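Local coordinates for protein nitric oxide dioxygenase (Rhodothermus marinus DSM 4252, PDB 6WK3) that binds heme in a globin fold, probably acts as a nitric oxide dioxygenase in its natural form and is engineered here as a carbene transferase, at residues A[30-33]-A[34-38]. The protein carries 1 engineered substitution. Sequence-based numbering, arbitrary orientation.
Sequences ATMY and RLLFE
The ring edge of Phe-37 receives the phenol end of Tyr-33: the hydroxyl OH of Tyr-33 lies 3.6 Å from CD2 of Phe-37, near the plane of that ring, and Tyr-33 CZ is 4.0 Å from the same carbon. The two side chains slant across each other one turn apart. With CG anti to the backbone N in both residues (chi1 172° in Tyr-33, -169° in Phe-37), the two rings leave the helix on the same side and can meet. One face of the Arg-34 guanidinium rests on the methyl of Ala-30, with NH1 of Arg-34 3.7 Å from CB of Ala-30; the arginine chain, extended from CG to NE, runs back along the helix to reach it. These are i to i+4 contacts within helix 18-39 of the globin fold, whose regular backbone bonds include Phe-37 N to Tyr-33 O at 2.8 Å and Leu-35 N to Thr-31 O at 3.1 Å. Tyr-33 also meets Phe-47 edge-to-face and touches Pro-50 and Ile-54 of helix 50-66. Were Tyr-33 replaced by an alanine, Phe-37 would probably lose the phenol at its edge, a gap would open toward Pro-50 and Ile-54, and Phe-47 would lose this edge-to-face neighbour. Thr-31 and Leu-35 point the same way, CG2 of Thr-31 lying 4.2 Å from CD1 of Leu-35, while the threonine hydroxyl hydrogen-bonds to Ala-27 O. On the buried side, CE of Met-32 approaches CD2 of Leu-36 at 4.5 Å, and the leucine side chain comes within about 5 Å of a bound heme.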
loop_
_atom_site.group_PDB
_atom_site.type_symbol
_atom_site.label_atom_id
_atom_site.label_comp_id
_atom_site.label_asym_id
_atom_site.label_seq_id
_atom_site.Cartn_x
_atom_site.Cartn_y
_atom_site.Cartn_z
ATOM N N ALA A 30 16.120 -6.915 10.025
ATOM C CA ALA A 30 16.183 -8.253 9.434
ATOM C C ALA A 30 16.061 -9.338 10.499
ATOM O O ALA A 30 15.330 -10.322 10.317
ATOM C CB ALA A 30 17.483 -8.428 8.646
ATOM N N THR A 31 16.790 -9.185 11.607
ATOM C CA THR A 31 16.686 -10.138 12.707
ATOM C C THR A 31 15.274 -10.170 13.268
ATOM O O THR A 31 14.759 -11.234 13.626
ATOM C CB THR A 31 17.686 -9.777 13.800
ATOM O OG1 THR A 31 19.016 -9.882 13.276
ATOM C CG2 THR A 31 17.529 -10.685 15.008
ATOM N N MET A 32 14.631 -9.008 13.348
ATOM C CA MET A 32 13.258 -8.954 13.828
ATOM C C MET A 32 12.338 -9.788 12.946
ATOM O O MET A 32 11.520 -10.568 13.448
ATOM C CB MET A 32 12.791 -7.501 13.882
ATOM C CG MET A 32 11.516 -7.301 14.656
ATOM S SD MET A 32 10.321 -6.324 13.743
ATOM C CE MET A 32 9.715 -7.562 12.599
ATOM N N TYR A 33 12.466 -9.647 11.623
ATOM C CA TYR A 33 11.579 -10.368 10.715
ATOM C C TYR A 33 11.827 -11.873 10.759
ATOM O O TYR A 33 10.884 -12.662 10.629
ATOM C CB TYR A 33 11.735 -9.849 9.284
ATOM C CG TYR A 33 10.990 -10.694 8.266
ATOM C CD1 TYR A 33 9.605 -10.627 8.160
ATOM C CD2 TYR A 33 11.669 -11.575 7.430
ATOM C CE1 TYR A 33 8.918 -11.401 7.244
ATOM C CE2 TYR A 33 10.988 -12.358 6.512
ATOM C CZ TYR A 33 9.613 -12.264 6.423
ATOM O OH TYR A 33 8.927 -13.034 5.512
ATOM N N ARG A 34 13.086 -12.294 10.928
ATOM C CA ARG A 34 13.371 -13.727 10.999
ATOM C C ARG A 34 12.788 -14.344 12.260
ATOM O O ARG A 34 12.244 -15.452 12.219
ATOM C CB ARG A 34 14.876 -13.977 10.923
ATOM C CG ARG A 34 15.448 -13.612 9.568
ATOM C CD ARG A 34 16.949 -13.799 9.485
ATOM N NE ARG A 34 17.443 -13.232 8.235
ATOM C CZ ARG A 34 18.347 -12.262 8.147
ATOM N NH1 ARG A 34 18.893 -11.748 9.245
ATOM N NH2 ARG A 34 18.714 -11.817 6.953
ATOM N N LEU A 35 12.881 -13.637 13.385
ATOM C CA LEU A 35 12.244 -14.114 14.606
ATOM C C LEU A 35 10.732 -14.182 14.443
ATOM O O LEU A 35 10.084 -15.088 14.975
ATOM C CB LEU A 35 12.624 -13.210 15.777
ATOM C CG LEU A 35 14.116 -13.162 16.107
ATOM C CD1 LEU A 35 14.370 -12.234 17.291
ATOM C CD2 LEU A 35 14.648 -14.552 16.392
ATOM N N LEU A 36 10.150 -13.234 13.705
ATOM C CA LEU A 36 8.712 -13.272 13.455
ATOM C C LEU A 36 8.350 -14.412 12.510
ATOM O O LEU A 36 7.325 -15.080 12.697
ATOM C CB LEU A 36 8.249 -11.923 12.896
ATOM C CG LEU A 36 6.757 -11.699 12.645
ATOM C CD1 LEU A 36 6.029 -11.393 13.937
ATOM C CD2 LEU A 36 6.546 -10.582 11.628
ATOM N N PHE A 37 9.184 -14.647 11.491
ATOM C CA PHE A 37 8.965 -15.754 10.563
ATOM C C PHE A 37 8.907 -17.089 11.299
ATOM O O PHE A 37 8.045 -17.928 11.013
ATOM C CB PHE A 37 10.080 -15.759 9.510
ATOM C CG PHE A 37 9.840 -16.686 8.337
ATOM C CD1 PHE A 37 9.982 -18.062 8.467
ATOM C CD2 PHE A 37 9.517 -16.172 7.087
ATOM C CE1 PHE A 37 9.776 -18.909 7.380
ATOM C CE2 PHE A 37 9.317 -17.014 5.995
ATOM C CZ PHE A 37 9.444 -18.382 6.144
ATOM N N GLU A 38 9.802 -17.298 12.265
ATOM C CA GLU A 38 9.905 -18.598 12.913
ATOM C C GLU A 38 9.038 -18.738 14.159
ATOM O O GLU A 38 8.711 -19.867 14.538
ATOM C CB GLU A 38 11.370 -18.898 13.256
ATOM C CG GLU A 38 11.919 -18.171 14.458
ATOM C CD GLU A 38 13.440 -18.251 14.544
ATOM O OE1 GLU A 38 14.108 -18.155 13.489
ATOM O OE2 GLU A 38 13.965 -18.403 15.670
#